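Local coordinates for glycosyl hydrolase family 2, TIM barrel domain protein (Parabacteroides merdae ATCC 43184, PDB 6DXU) that probably hydrolyses beta-glucuronides, as a glycoside hydrolase family 2 beta-glucuronidase of a human gut bacterium, at residues G106-D111 with V140-A145; E201-Q206 with S227-E232; H520-S525 with Q793-R798. All blocks are in the same frame, centred on the assembly; numbering follows the deposited sequence.

Contact 1: residues G106-D111 with V140-A145; sequences GRIVLD and VDITDA
Arg107 and Asp141 form a salt bridge where strand 107-112, paired antiparallel with edge strand 138-141 in the beta-sandwich of the sugar binding domain, meets helix 143-150. Leu110 and Val140 are the hydrogen-bonded pair, Val109 faces Asp141 as the non-hydrogen-bonded one, and beyond them Ile142 N reaches Ile108 O (2.8 Å). The Arg107 side chain sets out with CB 3.7 Å from Thr143 OG1. Bends at chi2 (-58°) and chi3 (-68°) then carry CG and CD past Asp141 OD2 at van der Waals distance, CD also near Thr143 OG1, and NE arrives 3.0 Å from Asp141 OD2, which lies in the guanidinium plane and offers its syn lone pair. NH2 makes a longer second bond to Asp141 OD2 (3.3 Å), from above the carboxylate plane, while NH1 passes 4.0 Å from Thr143 CG2 and Thr143 CB lies over one guanidinium face, toward the rim. The grip is thus side-on, two nitrogens on one oxygen that Tyr229 OH also approaches, probably as a hydrogen bond. Asp141 OD1 instead accepts Thr143 N (2.9 Å) in an Asx turn leading into the helix. With an alanine in place of Asp141, the guanidinium would probably lose its in-plane anion and Thr143 N its acceptor. Inside the sandwich, Ile142 crosses Ile108 and Leu110 at about right angles, its CG1 3.7 Å from Ile108 CG2, and packs on Val123 and Val128 of the facing sheet. At the strand end, Ile108 N donates almost straight (170°) to Thr143 OG1, 2.9 Å away.

Contact 2: residues E201-Q206 with S227-E232; sequences EVSFEQ and SFYNPE
CG stands anti to the carbonyl carbon in both Phe204 (chi1 -59°) and Phe228 (chi1 -74°), which sends the two rings side by side off one face of the antiparallel hairpin of strands 203-213 and 219-229. The rings meet obliquely, planes 38° apart, with Phe204 CE2 3.6 Å from Phe228 CE1. Val202 CG1 joins them at Phe228 CD1 (3.9 Å), and Leu290 and Val292 of strand 286-294 cover this apolar side, as in the immunoglobulin-like beta-sandwich of family 2 enzymes. Ser203 and Tyr229 pair in both directions through their backbones. On their side of the sheet Ser203 OG lies at the edge of the Tyr229 ring, and Pro231 CD sits 3.9 Å above the ring's centre. A classic bulge follows: Glu205 and Gln206 both face Ser227, whose O takes a bond from Glu205 N (2.7 Å) and a longer one from Gln206 N (3.3 Å). At the other end, one water donates to Glu201 O and Asn230 OD1 and accepts from Glu232 N, while Asn230 ND2 bonds Pro261 O. A second water bridges the extended Glu205 side chain to the opposite backbone, 2.6 Å from Glu205 OE1 and 2.8 Å from Phe228 O.

Contact 3: residues H520-S525 with Q793-R798; sequences HARRHS and QAYNGR. With BCN (bicine), chain L.
A bicine pocket lies at this junction, where a loop of the TIM barrel domain (520-525, with a type II turn from His520 to Arg523) meets a type I' turn, Tyr795 to Arg798, in the C-terminal domain. Arg523 reaches across with CG anti to its backbone nitrogen and a bend at chi3 (-75°). Its NH2 spends both hydrogens on the C-terminal segment, one on a lone pair of Gln793 OE1 (2.9 Å) and one on Ala794 O (2.9 Å). The guanidinium and the Gln793 amide are nearly coplanar, 18° apart, and together present donors to the ligand: Arg523 NH1, which also bonds Asp562 O, gives a hydrogen bond to bicine O4 (2.9 Å), and Gln793 NE2 makes weak ones to bicine O21 and O6. Beside them, His520 NE2 donates to Gln793 O (2.9 Å) from above the carbonyl plane. The ring's other nitrogen, ND1, bonds Gln611, probably the middle residue of the Asn-x-Lys motif of beta-glucuronidases. Tyr795 turns its edge to the face of His520 in an offset edge-to-face pair (planes at 71°) and lies alongside Arg522, CD2 3.6 Å from Arg522 CB. Asn796 reads the loop backbone with both ends of its amide: OD1 accepts His524 N (2.9 Å) and ND2 donates to His524 O (2.8 Å). One water ties the turn to the loop, donating to Arg522 O and Asn796 OD1 and accepting from Arg798 NH1 at 2.7 Å.

How the contacts relate
Contacts 1 and 2 adjoin, centres 12 Å apart; each lies within one sandwich, and their meeting ties the sugar binding beta-sandwich to the immunoglobulin-like one next along the chain. Tyr229 OH of contact 2 probably hydrogen-bonds Asp141 OD2 of contact 1, though the 2.4 Å between them is so short that it is to be read with caution, and Pro231 CG packs 3.4 Å from Arg107 NE. Contact 3 stands on the opposite side of the chain's centre, its nearest atoms about 35 Å from contact 1 and 41 Å from contact 2. It alone of the three touches the bicine held by Arg523 and Gln793, which are among that pocket's residues.

Contact 1: residues G106-D111 with V140-A145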
loop_
_atom_site.group_PDB
_atom_site.type_symbol
_atom_site.label_atom_id
_atom_site.label_comp_id
_atom_site.label_asym_id
_atom_site.label_seq_id
_atom_site.Cartn_x
_atom_site.Cartn_y
_atom_site.Cartn_z
ATOM N N GLY D 106 -33.666 -14.473 0.234
ATOM C CA GLY D 106 -32.937 -14.667 1.470
ATOM C C GLY D 106 -31.435 -14.458 1.333
ATOM O O GLY D 106 -30.887 -14.253 0.249
ATOM N N ARG D 107 -30.759 -14.547 2.476
ATOM C CA ARG D 107 -29.322 -14.361 2.571
ATOM C C ARG D 107 -28.656 -15.699 2.822
ATOM O O ARG D 107 -29.240 -16.591 3.452
ATOM C CB ARG D 107 -28.944 -13.397 3.710
ATOM C CG ARG D 107 -29.744 -12.105 3.743
ATOM C CD ARG D 107 -29.621 -11.315 2.454
ATOM N NE ARG D 107 -28.276 -10.779 2.236
ATOM C CZ ARG D 107 -27.954 -9.974 1.229
ATOM N NH1 ARG D 107 -28.879 -9.621 0.345
ATOM N NH2 ARG D 107 -26.711 -9.526 1.097
ATOM N N ILE D 108 -27.414 -15.810 2.346
ATOM C CA ILE D 108 -26.568 -16.979 2.555
ATOM C C ILE D 108 -25.381 -16.521 3.388
ATOM O O ILE D 108 -24.574 -15.698 2.923
ATOM C CB ILE D 108 -26.067 -17.558 1.219
ATOM C CG1 ILE D 108 -27.220 -17.773 0.245
ATOM C CG2 ILE D 108 -25.323 -18.863 1.445
ATOM C CD1 ILE D 108 -26.746 -17.883 -1.206
ATOM N N VAL D 109 -25.242 -17.064 4.594
ATOM C CA VAL D 109 -24.177 -16.645 5.493
ATOM C C VAL D 109 -23.350 -17.867 5.870
ATOM O O VAL D 109 -23.902 -18.917 6.224
ATOM C CB VAL D 109 -24.730 -15.940 6.745
ATOM C CG1 VAL D 109 -23.618 -15.652 7.726
ATOM C CG2 VAL D 109 -25.441 -14.643 6.356
ATOM N N LEU D 110 -22.030 -17.722 5.810
ATOM C CA LEU D 110 -21.111 -18.711 6.355
ATOM C C LEU D 110 -20.770 -18.292 7.772
ATOM O O LEU D 110 -20.263 -17.190 7.988
ATOM C CB LEU D 110 -19.836 -18.809 5.522
ATOM C CG LEU D 110 -19.951 -19.282 4.075
ATOM C CD1 LEU D 110 -18.583 -19.119 3.370
ATOM C CD2 LEU D 110 -20.449 -20.711 4.006
ATOM N N ASP D 111 -21.054 -19.162 8.734
ATOM C CA ASP D 111 -20.910 -18.841 10.148
ATOM C C ASP D 111 -19.838 -19.756 10.720
ATOM O O ASP D 111 -20.053 -20.967 10.837
ATOM C CB ASP D 111 -22.255 -19.015 10.863
ATOM C CG ASP D 111 -22.162 -18.806 12.364
ATOM O OD1 ASP D 111 -21.269 -18.062 12.813
ATOM O OD2 ASP D 111 -22.997 -19.381 13.090
ATOM N N VAL D 140 -19.569 -14.455 7.310
ATOM C CA VAL D 140 -19.445 -13.789 6.017
ATOM C C VAL D 140 -20.755 -13.982 5.265
ATOM O O VAL D 140 -21.168 -15.122 5.030
ATOM C CB VAL D 140 -18.285 -14.355 5.178
ATOM C CG1 VAL D 140 -18.161 -13.568 3.868
ATOM C CG2 VAL D 140 -16.978 -14.330 5.964
ATOM N N ASP D 141 -21.394 -12.884 4.864
ATOM C CA ASP D 141 -22.562 -12.961 3.979
ATOM C C ASP D 141 -22.053 -13.137 2.551
ATOM O O ASP D 141 -21.434 -12.231 1.997
ATOM C CB ASP D 141 -23.410 -11.693 4.094
ATOM C CG ASP D 141 -24.742 -11.790 3.356
ATOM O OD1 ASP D 141 -24.804 -12.459 2.312
ATOM O OD2 ASP D 141 -25.716 -11.113 3.770
ATOM N N ILE D 142 -22.320 -14.288 1.935
ATOM C CA ILE D 142 -21.808 -14.557 0.593
ATOM C C ILE D 142 -22.896 -14.436 -0.462
ATOM O O ILE D 142 -22.683 -14.835 -1.616
ATOM C CB ILE D 142 -21.125 -15.933 0.516
ATOM C CG1 ILE D 142 -22.140 -17.050 0.829
ATOM C CG2 ILE D 142 -19.953 -15.969 1.465
ATOM C CD1 ILE D 142 -21.612 -18.495 0.547
ATOM N N THR D 143 -24.043 -13.848 -0.107
ATOM C CA THR D 143 -25.163 -13.749 -1.041
ATOM C C THR D 143 -24.739 -13.120 -2.364
ATOM O O THR D 143 -25.025 -13.662 -3.438
ATOM C CB THR D 143 -26.307 -12.946 -0.424
ATOM O OG1 THR D 143 -26.617 -13.462 0.875
ATOM C CG2 THR D 143 -27.544 -13.033 -1.321
ATOM N N ASP D 144 -24.076 -11.960 -2.308
ATOM C CA ASP D 144 -23.763 -11.232 -3.541
ATOM C C ASP D 144 -22.735 -11.969 -4.390
ATOM O O ASP D 144 -22.864 -12.024 -5.620
ATOM C CB ASP D 144 -23.270 -9.823 -3.217
ATOM C CG ASP D 144 -24.367 -8.935 -2.664
ATOM O OD1 ASP D 144 -25.557 -9.277 -2.829
ATOM O OD2 ASP D 144 -24.041 -7.900 -2.043
ATOM N N ALA D 145 -21.714 -12.551 -3.761
ATOM C CA ALA D 145 -20.714 -13.283 -4.535
ATOM C C ALA D 145 -21.312 -14.518 -5.188
ATOM O O ALA D 145 -20.974 -14.849 -6.332
ATOM C CB ALA D 145 -19.536 -13.679 -3.648
#

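Contact 2: residues E201-Q206 with S227-E232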
loop_
_atom_site.group_PDB
_atom_site.type_symbol
_atom_site.label_atom_id
_atom_site.label_comp_id
_atom_site.label_asym_id
_atom_site.label_seq_id
_atom_site.Cartn_x
_atom_site.Cartn_y
_atom_site.Cartn_z
ATOM N N GLU D 201 -35.041 -12.001 4.579
ATOM C CA GLU D 201 -34.591 -10.628 4.342
ATOM C C GLU D 201 -34.194 -9.930 5.635
ATOM O O GLU D 201 -33.172 -9.237 5.686
ATOM C CB GLU D 201 -35.689 -9.830 3.639
ATOM C CG GLU D 201 -35.812 -10.135 2.163
ATOM C CD GLU D 201 -37.003 -9.426 1.527
ATOM O OE1 GLU D 201 -36.859 -8.956 0.382
ATOM O OE2 GLU D 201 -38.065 -9.308 2.184
ATOM N N VAL D 202 -34.994 -10.080 6.685
ATOM C CA VAL D 202 -34.761 -9.376 7.941
ATOM C C VAL D 202 -34.487 -10.409 9.013
ATOM O O VAL D 202 -35.313 -11.299 9.241
ATOM C CB VAL D 202 -35.955 -8.494 8.340
ATOM C CG1 VAL D 202 -35.625 -7.739 9.621
ATOM C CG2 VAL D 202 -36.307 -7.529 7.219
ATOM N N SER D 203 -33.352 -10.274 9.693
ATOM C CA SER D 203 -33.003 -11.191 10.766
ATOM C C SER D 203 -32.315 -10.401 11.873
ATOM O O SER D 203 -32.228 -9.168 11.829
ATOM C CB SER D 203 -32.126 -12.339 10.251
ATOM O OG SER D 203 -30.948 -11.848 9.643
ATOM N N PHE D 204 -31.839 -11.120 12.883
ATOM C CA PHE D 204 -31.169 -10.526 14.030
ATOM C C PHE D 204 -29.668 -10.754 13.894
ATOM O O PHE D 204 -29.215 -11.898 13.777
ATOM C CB PHE D 204 -31.691 -11.131 15.333
ATOM C CG PHE D 204 -33.181 -10.957 15.535
ATOM C CD1 PHE D 204 -34.049 -12.033 15.394
ATOM C CD2 PHE D 204 -33.706 -9.722 15.865
ATOM C CE1 PHE D 204 -35.420 -11.876 15.574
ATOM C CE2 PHE D 204 -35.063 -9.555 16.047
ATOM C CZ PHE D 204 -35.926 -10.638 15.903
ATOM N N GLU D 205 -28.906 -9.661 13.903
ATOM C CA GLU D 205 -27.451 -9.734 13.907
ATOM C C GLU D 205 -26.898 -9.992 15.302
ATOM O O GLU D 205 -25.921 -10.734 15.458
ATOM C CB GLU D 205 -26.870 -8.431 13.344
ATOM C CG GLU D 205 -25.356 -8.382 13.326
ATOM C CD GLU D 205 -24.815 -7.185 12.562
ATOM O OE1 GLU D 205 -25.570 -6.211 12.354
ATOM O OE2 GLU D 205 -23.621 -7.210 12.190
ATOM N N GLN D 206 -27.500 -9.382 16.320
ATOM C CA GLN D 206 -27.106 -9.560 17.711
ATOM C C GLN D 206 -28.371 -9.580 18.557
ATOM O O GLN D 206 -29.307 -8.821 18.287
ATOM C CB GLN D 206 -26.236 -8.393 18.228
ATOM C CG GLN D 206 -24.925 -8.066 17.508
ATOM C CD GLN D 206 -23.815 -9.032 17.827
ATOM O OE1 GLN D 206 -23.925 -9.828 18.768
ATOM N NE2 GLN D 206 -22.716 -8.952 17.071
ATOM N N SER D 227 -29.742 -6.011 17.424
ATOM C CA SER D 227 -29.291 -5.342 16.209
ATOM C C SER D 227 -29.851 -6.111 15.023
ATOM O O SER D 227 -29.695 -7.333 14.952
ATOM C CB SER D 227 -27.760 -5.301 16.129
ATOM O OG SER D 227 -27.215 -4.542 17.197
ATOM N N PHE D 228 -30.517 -5.414 14.113
ATOM C CA PHE D 228 -31.112 -6.076 12.959
ATOM C C PHE D 228 -30.118 -6.209 11.821
ATOM O O PHE D 228 -29.259 -5.348 11.616
ATOM C CB PHE D 228 -32.334 -5.306 12.460
ATOM C CG PHE D 228 -33.532 -5.464 13.343
ATOM C CD1 PHE D 228 -34.400 -6.529 13.163
ATOM C CD2 PHE D 228 -33.778 -4.555 14.366
ATOM C CE1 PHE D 228 -35.495 -6.687 13.983
ATOM C CE2 PHE D 228 -34.877 -4.704 15.184
ATOM C CZ PHE D 228 -35.733 -5.776 14.994
ATOM N N TYR D 229 -30.258 -7.295 11.065
ATOM C CA TYR D 229 -29.569 -7.464 9.795
ATOM C C TYR D 229 -30.620 -7.296 8.709
ATOM O O TYR D 229 -31.562 -8.087 8.623
ATOM C CB TYR D 229 -28.870 -8.822 9.717
ATOM C CG TYR D 229 -27.961 -8.926 8.515
ATOM C CD1 TYR D 229 -26.990 -7.955 8.274
ATOM C CD2 TYR D 229 -28.071 -9.979 7.623
ATOM C CE1 TYR D 229 -26.149 -8.037 7.164
ATOM C CE2 TYR D 229 -27.233 -10.078 6.521
ATOM C CZ TYR D 229 -26.275 -9.102 6.294
ATOM O OH TYR D 229 -25.446 -9.187 5.190
ATOM N N ASN D 230 -30.489 -6.236 7.919
ATOM C CA ASN D 230 -31.551 -5.812 7.013
ATOM C C ASN D 230 -30.934 -5.238 5.736
ATOM O O ASN D 230 -31.103 -4.046 5.431
ATOM C CB ASN D 230 -32.449 -4.794 7.729
ATOM C CG ASN D 230 -33.635 -4.343 6.895
ATOM O OD1 ASN D 230 -33.905 -4.868 5.811
ATOM N ND2 ASN D 230 -34.357 -3.346 7.409
ATOM N N PRO D 231 -30.226 -6.060 4.955
ATOM C CA PRO D 231 -29.548 -5.536 3.756
ATOM C C PRO D 231 -30.502 -5.053 2.672
ATOM O O PRO D 231 -30.077 -4.269 1.818
ATOM C CB PRO D 231 -28.699 -6.727 3.271
ATOM C CG PRO D 231 -29.368 -7.942 3.849
ATOM C CD PRO D 231 -29.971 -7.502 5.162
ATOM N N GLU D 232 -31.761 -5.499 2.662
ATOM C CA GLU D 232 -32.730 -5.037 1.677
ATOM C C GLU D 232 -33.451 -3.769 2.091
ATOM O O GLU D 232 -34.287 -3.285 1.324
ATOM C CB GLU D 232 -33.784 -6.106 1.375
ATOM C CG GLU D 232 -33.244 -7.352 0.722
ATOM C CD GLU D 232 -32.726 -7.119 -0.690
ATOM O OE1 GLU D 232 -33.129 -6.123 -1.346
ATOM O OE2 GLU D 232 -31.914 -7.949 -1.147
HETATM O O HOH W 1 -33.274 -6.833 4.395
HETATM O O HOH W 2 -26.911 -4.011 12.417
#

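Contact 3: residues H520-S525 with Q793-R798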
loop_
_atom_site.group_PDB
_atom_site.type_symbol
_atom_site.label_atom_id
_atom_site.label_comp_id
_atom_site.label_asym_id
_atom_site.label_seq_id
_atom_site.Cartn_x
_atom_site.Cartn_y
_atom_site.Cartn_z
ATOM N N HIS D 520 1.815 -39.939 34.349
ATOM C CA HIS D 520 1.826 -40.863 33.219
ATOM C C HIS D 520 0.803 -41.946 33.505
ATOM O O HIS D 520 1.028 -42.796 34.373
ATOM C CB HIS D 520 3.242 -41.418 33.083
ATOM C CG HIS D 520 3.515 -42.170 31.812
ATOM N ND1 HIS D 520 3.028 -41.782 30.582
ATOM C CD2 HIS D 520 4.291 -43.259 31.580
ATOM C CE1 HIS D 520 3.467 -42.613 29.653
ATOM N NE2 HIS D 520 4.225 -43.528 30.235
ATOM N N ALA D 521 -0.345 -41.880 32.827
ATOM C CA ALA D 521 -1.463 -42.753 33.158
ATOM C C ALA D 521 -1.033 -44.209 33.096
ATOM O O ALA D 521 -0.379 -44.628 32.138
ATOM C CB ALA D 521 -2.640 -42.527 32.209
ATOM N N ARG D 522 -1.392 -44.968 34.131
ATOM C CA ARG D 522 -1.115 -46.387 34.341
ATOM C C ARG D 522 0.245 -46.587 34.989
ATOM O O ARG D 522 0.630 -47.740 35.221
ATOM C CB ARG D 522 -1.198 -47.232 33.054
ATOM C CG ARG D 522 -2.558 -47.145 32.373
ATOM C CD ARG D 522 -2.621 -47.867 31.022
ATOM N NE ARG D 522 -4.004 -47.866 30.545
ATOM C CZ ARG D 522 -4.916 -48.771 30.913
ATOM N NH1 ARG D 522 -4.597 -49.760 31.742
ATOM N NH2 ARG D 522 -6.158 -48.687 30.457
ATOM N N ARG D 523 0.987 -45.525 35.299
ATOM C CA ARG D 523 2.221 -45.687 36.060
ATOM C C ARG D 523 1.944 -45.493 37.542
ATOM O O ARG D 523 1.325 -44.499 37.940
ATOM C CB ARG D 523 3.294 -44.707 35.605
ATOM C CG ARG D 523 4.592 -44.823 36.393
ATOM C CD ARG D 523 5.596 -43.758 35.964
ATOM N NE ARG D 523 6.217 -44.058 34.672
ATOM C CZ ARG D 523 6.903 -43.179 33.949
ATOM N NH1 ARG D 523 7.048 -41.925 34.378
ATOM N NH2 ARG D 523 7.439 -43.542 32.784
ATOM N N HIS D 524 2.402 -46.441 38.355
ATOM C CA HIS D 524 2.148 -46.411 39.782
ATOM C C HIS D 524 3.452 -46.659 40.527
ATOM O O HIS D 524 4.481 -47.003 39.933
ATOM C CB HIS D 524 1.052 -47.416 40.156
ATOM C CG HIS D 524 -0.205 -47.242 39.358
ATOM N ND1 HIS D 524 -1.194 -46.346 39.706
ATOM C CD2 HIS D 524 -0.625 -47.842 38.216
ATOM C CE1 HIS D 524 -2.172 -46.406 38.818
ATOM N NE2 HIS D 524 -1.853 -47.308 37.905
ATOM N N SER D 525 3.414 -46.458 41.844
ATOM C CA SER D 525 4.629 -46.568 42.641
ATOM C C SER D 525 4.293 -47.079 44.031
ATOM O O SER D 525 3.295 -46.666 44.626
ATOM C CB SER D 525 5.355 -45.222 42.756
ATOM O OG SER D 525 6.554 -45.331 43.516
ATOM N N GLN D 793 7.293 -43.914 27.268
ATOM C CA GLN D 793 7.997 -44.462 28.421
ATOM C C GLN D 793 7.170 -45.585 29.024
ATOM O O GLN D 793 5.938 -45.527 29.035
ATOM C CB GLN D 793 8.252 -43.382 29.480
ATOM C CG GLN D 793 9.398 -42.432 29.179
ATOM C CD GLN D 793 9.620 -41.444 30.314
ATOM O OE1 GLN D 793 9.192 -41.690 31.438
ATOM N NE2 GLN D 793 10.264 -40.306 30.021
ATOM N N ALA D 794 7.848 -46.630 29.496
ATOM C CA ALA D 794 7.138 -47.736 30.119
ATOM C C ALA D 794 6.427 -47.269 31.387
ATOM O O ALA D 794 6.860 -46.329 32.059
ATOM C CB ALA D 794 8.111 -48.872 30.458
ATOM N N TYR D 795 5.322 -47.924 31.702
ATOM C CA TYR D 795 4.652 -47.750 32.987
ATOM C C TYR D 795 4.799 -49.058 33.756
ATOM O O TYR D 795 4.198 -50.071 33.387
ATOM C CB TYR D 795 3.192 -47.335 32.825
ATOM C CG TYR D 795 2.491 -47.842 31.585
ATOM C CD1 TYR D 795 2.619 -47.184 30.345
ATOM C CD2 TYR D 795 1.678 -48.948 31.654
ATOM C CE1 TYR D 795 1.944 -47.665 29.211
ATOM C CE2 TYR D 795 1.020 -49.420 30.556
ATOM C CZ TYR D 795 1.154 -48.784 29.339
ATOM O OH TYR D 795 0.487 -49.265 28.237
ATOM N N ASN D 796 5.630 -49.031 34.799
ATOM C CA ASN D 796 5.961 -50.215 35.593
ATOM C C ASN D 796 6.454 -51.360 34.705
ATOM O O ASN D 796 6.059 -52.524 34.847
ATOM C CB ASN D 796 4.774 -50.629 36.456
ATOM C CG ASN D 796 4.372 -49.525 37.421
ATOM O OD1 ASN D 796 3.278 -48.981 37.338
ATOM N ND2 ASN D 796 5.279 -49.176 38.326
ATOM N N GLY D 797 7.352 -51.005 33.795
ATOM C CA GLY D 797 7.982 -51.960 32.911
ATOM C C GLY D 797 7.126 -52.464 31.775
ATOM O O GLY D 797 7.565 -53.365 31.049
ATOM N N ARG D 798 5.923 -51.926 31.586
ATOM C CA ARG D 798 5.051 -52.421 30.531
ATOM C C ARG D 798 4.633 -51.288 29.595
ATOM O O ARG D 798 4.703 -50.104 29.937
ATOM C CB ARG D 798 3.849 -53.155 31.113
ATOM C CG ARG D 798 2.591 -52.396 31.179
ATOM C CD ARG D 798 1.536 -53.292 31.831
ATOM N NE ARG D 798 0.392 -52.509 32.290
ATOM C CZ ARG D 798 0.427 -51.732 33.366
ATOM N NH1 ARG D 798 1.553 -51.639 34.085
ATOM N NH2 ARG D 798 -0.655 -51.042 33.714
HETATM N N1 BCN L . 10.476 -37.562 33.380
HETATM C C1 BCN L . 11.887 -37.662 33.705
HETATM C C2 BCN L . 12.471 -38.888 33.006
HETATM O O21 BCN L . 11.695 -39.735 32.494
HETATM O O22 BCN L . 13.720 -39.049 32.947
HETATM C C3 BCN L . 9.710 -37.875 34.582
HETATM C C4 BCN L . 9.654 -39.385 34.829
HETATM O O4 BCN L . 9.182 -40.042 33.683
HETATM C C5 BCN L . 10.183 -36.178 33.007
HETATM C C6 BCN L . 10.179 -36.020 31.487
HETATM O O6 BCN L . 9.979 -37.280 30.902
HETATM O O HOH W 3 1.218 -50.376 36.420
HETATM O O HOH W 4 7.275 -46.742 35.118
#